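Local atomic coordinates of phage-related protein (Bordetella bronchiseptica RB50, PDB entry 3BJQ), a protein that is of unknown exact function but probably serves as a major capsid (coat) protein of a phage. Residues Asp155-Pro158 with Thr159-Val162; Tyr279-Asn282 with Asn283-Ser286; Lys136-Ala139 with Asp140-Val143. All blocks are in the same frame, centred on the assembly; numbering follows the deposited sequence.

Contact 1. Residues Asp155-Pro158 with Thr159-Val162; sequences DSDP and TKDV
Asp157 and Lys160 meet where the chain enters helix 158-173, and the carboxylate of Asp157 caps the start of that helix. Its OD1 accepts from Lys160 N in a weak bond of 3.3 Å. With chi1 at -164°, CG is anti to the backbone N of its own residue, and this carries the carboxylate forward to Lys160 N in the first turn. Lys160 CB rests against the same carboxylate, 3.4 Å from Asp157 CG, while the lysine chain, bent at chi2, leads the ammonium away.

Two backbone bonds start the helical ladder: Asp161 N gives to Asp157 O at 3.1 Å and Val162 N to Pro158 O at 3.0 Å. Proline suits the first turn, since it has no amide hydrogen to satisfy.

Water extends the polar network. One molecule donates to Asp157 OD1 at 2.8 Å and accepts from Thr159 N. A second water donates to Asp161 OD2 and accepts weakly from Asp157 N. Asp161 OD2 also takes the indole N-H of Trp151.

Nonpolar contact is made by Pro158 and Val162, which both pack on Trp151 and Trp217. The whole is an aspartate N-cap, its capping bond weak, with proline at the first helical position.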
loop_
_atom_site.group_PDB
_atom_site.type_symbol
_atom_site.label_atom_id
_atom_site.label_comp_id
_atom_site.label_asym_id
_atom_site.label_seq_id
_atom_site.Cartn_x
_atom_site.Cartn_y
_atom_site.Cartn_z
ATOM N N ASP E 155 57.906 -11.984 32.426
ATOM C CA ASP E 155 57.904 -13.348 32.952
ATOM C C ASP E 155 56.530 -14.007 33.068
ATOM O O ASP E 155 56.437 -15.211 33.318
ATOM C CB ASP E 155 58.545 -13.369 34.343
ATOM C CG ASP E 155 60.013 -13.011 34.309
ATOM O OD1 ASP E 155 60.600 -13.012 33.209
ATOM O OD2 ASP E 155 60.579 -12.734 35.385
ATOM N N SER E 156 55.473 -13.217 32.908
ATOM C CA SER E 156 54.106 -13.713 33.011
ATOM C C SER E 156 53.722 -14.576 31.812
ATOM O O SER E 156 54.437 -14.627 30.810
ATOM C CB SER E 156 53.130 -12.556 33.155
ATOM O OG SER E 156 53.227 -11.672 32.054
ATOM N N ASP E 157 52.596 -15.268 31.924
ATOM C CA ASP E 157 52.132 -16.155 30.855
ATOM C C ASP E 157 50.625 -15.991 30.675
ATOM O O ASP E 157 49.855 -16.873 31.082
ATOM C CB ASP E 157 52.484 -17.612 31.185
ATOM C CG ASP E 157 52.396 -18.555 29.977
ATOM O OD1 ASP E 157 51.825 -18.206 28.922
ATOM O OD2 ASP E 157 52.915 -19.681 30.089
ATOM N N PRO E 158 50.200 -14.862 30.066
ATOM C CA PRO E 158 48.797 -14.626 29.775
ATOM C C PRO E 158 48.077 -15.823 29.133
ATOM O O PRO E 158 46.964 -16.139 29.510
ATOM C CB PRO E 158 48.841 -13.446 28.784
ATOM C CG PRO E 158 50.044 -12.697 29.162
ATOM C CD PRO E 158 51.042 -13.739 29.618
ATOM N N THR E 159 48.711 -16.470 28.159
ATOM C CA THR E 159 48.096 -17.609 27.483
ATOM C C THR E 159 47.734 -18.720 28.460
ATOM O O THR E 159 46.646 -19.274 28.409
ATOM C CB THR E 159 48.999 -18.144 26.386
ATOM O OG1 THR E 159 49.199 -17.111 25.399
ATOM C CG2 THR E 159 48.407 -19.392 25.747
ATOM N N LYS E 160 48.654 -19.033 29.360
ATOM C CA LYS E 160 48.436 -20.043 30.377
ATOM C C LYS E 160 47.313 -19.652 31.347
ATOM O O LYS E 160 46.517 -20.489 31.750
ATOM C CB LYS E 160 49.745 -20.271 31.146
ATOM C CG LYS E 160 49.678 -21.204 32.355
ATOM C CD LYS E 160 49.401 -22.645 31.968
ATOM C CE LYS E 160 49.408 -23.562 33.207
ATOM N NZ LYS E 160 50.750 -23.639 33.867
ATOM N N ASP E 161 47.272 -18.393 31.752
ATOM C CA ASP E 161 46.197 -17.919 32.649
ATOM C C ASP E 161 44.824 -18.062 31.990
ATOM O O ASP E 161 43.866 -18.498 32.619
ATOM C CB ASP E 161 46.418 -16.454 33.052
ATOM C CG ASP E 161 47.713 -16.234 33.828
ATOM O OD1 ASP E 161 48.137 -17.124 34.576
ATOM O OD2 ASP E 161 48.303 -15.152 33.682
ATOM N N VAL E 162 44.757 -17.696 30.717
ATOM C CA VAL E 162 43.542 -17.767 29.936
ATOM C C VAL E 162 43.120 -19.217 29.631
ATOM O O VAL E 162 41.925 -19.534 29.701
ATOM C CB VAL E 162 43.672 -16.926 28.656
ATOM C CG1 VAL E 162 42.469 -17.145 27.746
ATOM C CG2 VAL E 162 43.798 -15.437 29.039
HETATM O O HOH W 1 50.681 -14.733 34.558
HETATM O O HOH W 2 51.644 -16.199 26.968
#

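Contact 2. Residues Tyr279-Asn282 with Asn283-Ser286; sequences YWDN and NAKS
Trp280 lays its indole across the backbone of Lys285 and Ser286 at the turn of a beta hairpin between strands 274-281 and 286-299, with a G1 beta bulge at its base: Lys285 and Ser286 both face Asp281. Ser286 N lies over one face of the ring, 3.5 Å from CZ3 of Trp280, and the aliphatic chain of Lys285 crosses the indole at a slant, its CD 3.8 Å from Trp280 CZ2. A broad, flat side chain suits this place because it can span both bulge residues.

Asp281 and Ser286 form an antiparallel hydrogen-bonded pair, Asp281 N to Ser286 O at 2.7 Å and Ser286 N to Asp281 O at 3.2 Å. Asp281 holds CG anti to its own amide nitrogen (chi1 -180°), which directs the carboxylate to the backbone amides of Asn283 and Ala284. There OD1 receives Ala284 N at 3.2 Å, on a straight line but from above the carboxylate plane, and more weakly Asn283 N. OD2 makes a salt bridge to Arg70 of a second subunit, so this one acid shapes the turn and joins two subunits.

Lys285 runs beside Asn282, pointing the same way, and its NZ bonds weakly to Asn282 O. Its left-handed backbone (phi 48°) is that of the first bulge residue. At the outer edge of the indole, Trp280 NE1 donates in the ring plane to a lone pair of Asn282 OD1, 3.2 Å away.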
loop_
_atom_site.group_PDB
_atom_site.type_symbol
_atom_site.label_atom_id
_atom_site.label_comp_id
_atom_site.label_asym_id
_atom_site.label_seq_id
_atom_site.Cartn_x
_atom_site.Cartn_y
_atom_site.Cartn_z
ATOM N N TYR E 279 5.815 17.398 28.940
ATOM C CA TYR E 279 5.025 18.446 29.554
ATOM C C TYR E 279 5.879 19.707 29.583
ATOM O O TYR E 279 7.097 19.642 29.509
ATOM C CB TYR E 279 4.531 18.051 30.965
ATOM C CG TYR E 279 5.594 17.908 32.037
ATOM C CD1 TYR E 279 6.024 19.004 32.785
ATOM C CD2 TYR E 279 6.127 16.666 32.336
ATOM C CE1 TYR E 279 6.997 18.866 33.783
ATOM C CE2 TYR E 279 7.095 16.508 33.313
ATOM C CZ TYR E 279 7.533 17.600 34.037
ATOM O OH TYR E 279 8.507 17.405 35.005
ATOM N N TRP E 280 5.225 20.857 29.640
ATOM C CA TRP E 280 5.912 22.139 29.692
ATOM C C TRP E 280 6.176 22.485 31.125
ATOM O O TRP E 280 5.253 22.530 31.926
ATOM C CB TRP E 280 5.056 23.238 29.042
ATOM C CG TRP E 280 5.614 24.626 29.234
ATOM C CD1 TRP E 280 5.084 25.627 30.008
ATOM C CD2 TRP E 280 6.826 25.148 28.679
ATOM N NE1 TRP E 280 5.894 26.738 29.961
ATOM C CE2 TRP E 280 6.960 26.477 29.139
ATOM C CE3 TRP E 280 7.797 24.630 27.811
ATOM C CZ2 TRP E 280 8.044 27.286 28.785
ATOM C CZ3 TRP E 280 8.863 25.446 27.451
ATOM C CH2 TRP E 280 8.974 26.753 27.939
ATOM N N ASP E 281 7.435 22.744 31.449
ATOM C CA ASP E 281 7.800 23.171 32.776
ATOM C C ASP E 281 8.098 24.665 32.728
ATOM O O ASP E 281 9.148 25.083 32.237
ATOM C CB ASP E 281 9.012 22.371 33.244
ATOM C CG ASP E 281 9.449 22.752 34.631
ATOM O OD1 ASP E 281 9.031 23.819 35.102
ATOM O OD2 ASP E 281 10.225 22.003 35.252
ATOM N N ASN E 282 7.184 25.463 33.271
ATOM C CA ASN E 282 7.293 26.904 33.197
ATOM C C ASN E 282 8.424 27.477 34.047
ATOM O O ASN E 282 8.964 28.531 33.722
ATOM C CB ASN E 282 5.956 27.528 33.564
ATOM C CG ASN E 282 5.855 28.951 33.129
ATOM O OD1 ASN E 282 5.788 29.252 31.934
ATOM N ND2 ASN E 282 5.847 29.847 34.098
ATOM N N ASN E 283 8.785 26.790 35.129
ATOM C CA ASN E 283 9.907 27.220 35.969
ATOM C C ASN E 283 11.211 27.073 35.222
ATOM O O ASN E 283 12.017 27.994 35.159
ATOM C CB ASN E 283 10.016 26.362 37.241
ATOM C CG ASN E 283 9.470 27.046 38.476
ATOM O OD1 ASN E 283 8.701 28.009 38.410
ATOM N ND2 ASN E 283 9.865 26.531 39.624
ATOM N N ALA E 284 11.406 25.884 34.659
ATOM C CA ALA E 284 12.614 25.560 33.903
ATOM C C ALA E 284 12.587 26.085 32.469
ATOM O O ALA E 284 13.604 25.972 31.760
ATOM C CB ALA E 284 12.813 24.035 33.886
ATOM N N LYS E 285 11.436 26.619 32.035
ATOM C CA LYS E 285 11.253 27.101 30.659
ATOM C C LYS E 285 11.752 26.047 29.675
ATOM O O LYS E 285 12.545 26.309 28.770
ATOM C CB LYS E 285 11.948 28.457 30.475
ATOM C CG LYS E 285 11.261 29.582 31.304
ATOM C CD LYS E 285 9.995 30.061 30.604
ATOM C CE LYS E 285 9.037 30.878 31.499
ATOM N NZ LYS E 285 9.717 31.513 32.627
ATOM N N SER E 286 11.268 24.833 29.892
ATOM C CA SER E 286 11.677 23.674 29.157
ATOM C C SER E 286 10.521 22.690 28.995
ATOM O O SER E 286 9.612 22.648 29.826
ATOM C CB SER E 286 12.795 22.949 29.919
ATOM O OG SER E 286 14.006 23.674 29.920
#

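Contact 3. Residues Lys136-Ala139 with Asp140-Val143; sequences KYNA and DHKV
Asn138 sets its amide oxygen against the edge of the His141 imidazole, amide and ring planes 72° apart, with OD1 of Asn138 3.3 Å from CD2 of His141. At chi1 77° its CG sits between the backbone N and the carbonyl carbon, which folds the amide back over the turn and leaves OD1 3.1 Å from Asp140 N. Asparagine is short enough to bring its amide oxygen close to the turn's backbone amides. Behind it, His141 N donates to Asn138 O at 2.9 Å from above the carbonyl plane, closing a type I beta turn with Asn138 at its first position.

Lys142 extends back toward Tyr137. Straight beyond CG, it runs past that residue, with CD 4.1 Å from Tyr137 CB, until NZ bonds to Pro134 O and, weakly, to Tyr137 O at 3.3 Å. The long aliphatic chain thus packs while its ammonium binds carbonyls. Tyr137 CD1 lies 3.8 Å from His141 O.

Beyond the turn, Tyr137 OH donates to Ala131 O at the end of helix 105-131, and its ring packs on Leu307. His141 reaches Ser172 of helix 158-173 through NE2 and Gly305 through ND1, as the chain enters strand 142-144 beside the parallel strand 305-309.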
loop_
_atom_site.group_PDB
_atom_site.type_symbol
_atom_site.label_atom_id
_atom_site.label_comp_id
_atom_site.label_asym_id
_atom_site.label_seq_id
_atom_site.Cartn_x
_atom_site.Cartn_y
_atom_site.Cartn_z
ATOM N N LYS E 136 32.248 -13.237 44.668
ATOM C CA LYS E 136 31.151 -13.924 43.985
ATOM C C LYS E 136 31.621 -15.208 43.341
ATOM O O LYS E 136 30.823 -15.933 42.769
ATOM C CB LYS E 136 30.562 -13.036 42.891
ATOM C CG LYS E 136 30.348 -11.583 43.323
ATOM C CD LYS E 136 29.065 -11.379 44.033
ATOM C CE LYS E 136 27.980 -10.876 43.110
ATOM N NZ LYS E 136 26.701 -10.873 43.886
ATOM N N TYR E 137 32.914 -15.496 43.414
ATOM C CA TYR E 137 33.460 -16.670 42.753
ATOM C C TYR E 137 34.016 -17.643 43.765
ATOM O O TYR E 137 34.496 -17.228 44.817
ATOM C CB TYR E 137 34.571 -16.231 41.809
ATOM C CG TYR E 137 34.093 -15.298 40.731
ATOM C CD1 TYR E 137 33.583 -15.797 39.532
ATOM C CD2 TYR E 137 34.109 -13.923 40.920
ATOM C CE1 TYR E 137 33.126 -14.959 38.552
ATOM C CE2 TYR E 137 33.652 -13.066 39.934
ATOM C CZ TYR E 137 33.167 -13.594 38.749
ATOM O OH TYR E 137 32.715 -12.773 37.753
ATOM N N ASN E 138 33.972 -18.932 43.431
ATOM C CA ASN E 138 34.647 -19.942 44.235
ATOM C C ASN E 138 36.127 -19.948 43.823
ATOM O O ASN E 138 36.468 -19.395 42.791
ATOM C CB ASN E 138 33.923 -21.305 44.160
ATOM C CG ASN E 138 34.186 -22.066 42.887
ATOM O OD1 ASN E 138 35.173 -21.836 42.198
ATOM N ND2 ASN E 138 33.303 -23.022 42.583
ATOM N N ALA E 139 36.991 -20.542 44.646
ATOM C CA ALA E 139 38.443 -20.487 44.468
ATOM C C ALA E 139 38.919 -21.059 43.144
ATOM O O ALA E 139 39.943 -20.607 42.639
ATOM C CB ALA E 139 39.161 -21.200 45.651
ATOM N N ASP E 140 38.201 -22.035 42.581
ATOM C CA ASP E 140 38.566 -22.595 41.275
ATOM C C ASP E 140 38.180 -21.684 40.101
ATOM O O ASP E 140 38.552 -21.964 38.958
ATOM C CB ASP E 140 37.907 -23.970 41.066
ATOM C CG ASP E 140 38.448 -25.047 42.010
ATOM O OD1 ASP E 140 39.201 -24.737 42.963
ATOM O OD2 ASP E 140 38.106 -26.231 41.788
ATOM N N HIS E 141 37.434 -20.616 40.379
ATOM C CA HIS E 141 36.953 -19.672 39.342
ATOM C C HIS E 141 37.532 -18.271 39.458
ATOM O O HIS E 141 36.991 -17.318 38.901
ATOM C CB HIS E 141 35.419 -19.651 39.328
ATOM C CG HIS E 141 34.844 -20.827 38.614
ATOM N ND1 HIS E 141 34.254 -20.727 37.374
ATOM C CD2 HIS E 141 34.875 -22.146 38.908
ATOM C CE1 HIS E 141 33.906 -21.930 36.956
ATOM N NE2 HIS E 141 34.276 -22.809 37.865
ATOM N N LYS E 142 38.675 -18.153 40.136
ATOM C CA LYS E 142 39.364 -16.874 40.211
ATOM C C LYS E 142 40.835 -17.049 40.534
ATOM O O LYS E 142 41.234 -18.077 41.110
ATOM C CB LYS E 142 38.706 -15.975 41.247
ATOM C CG LYS E 142 38.638 -16.595 42.625
ATOM C CD LYS E 142 38.130 -15.593 43.683
ATOM C CE LYS E 142 37.910 -16.308 45.000
ATOM N NZ LYS E 142 37.096 -15.534 45.956
ATOM N N VAL E 143 41.629 -16.046 40.138
ATOM C CA VAL E 143 43.035 -15.950 40.502
ATOM C C VAL E 143 43.350 -14.476 40.722
ATOM O O VAL E 143 42.627 -13.598 40.251
ATOM C CB VAL E 143 43.951 -16.571 39.411
ATOM C CG1 VAL E 143 44.109 -15.636 38.231
ATOM C CG2 VAL E 143 45.298 -16.926 39.983
#

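How the contacts relate
Contacts 3 and 1 follow each other in the chain and belong to one region, both in the part of the chain that resembles phage major capsid protein E. Their centres are 17 Å apart and their nearest atoms about 6 Å, without touching: contact 3 leads into strand 142-144, contact 1 into helix 158-173. That helix links them, since contact 1 forms its first turn and Ser172 near its other end binds His141 of contact 3. Contact 2 lies on the opposite side of the chain's centre, 58 Å from contact 1 and 52 Å from contact 3 between centres, in a different sheet from contact 3. Of the three, it alone touches other subunits of the assembly.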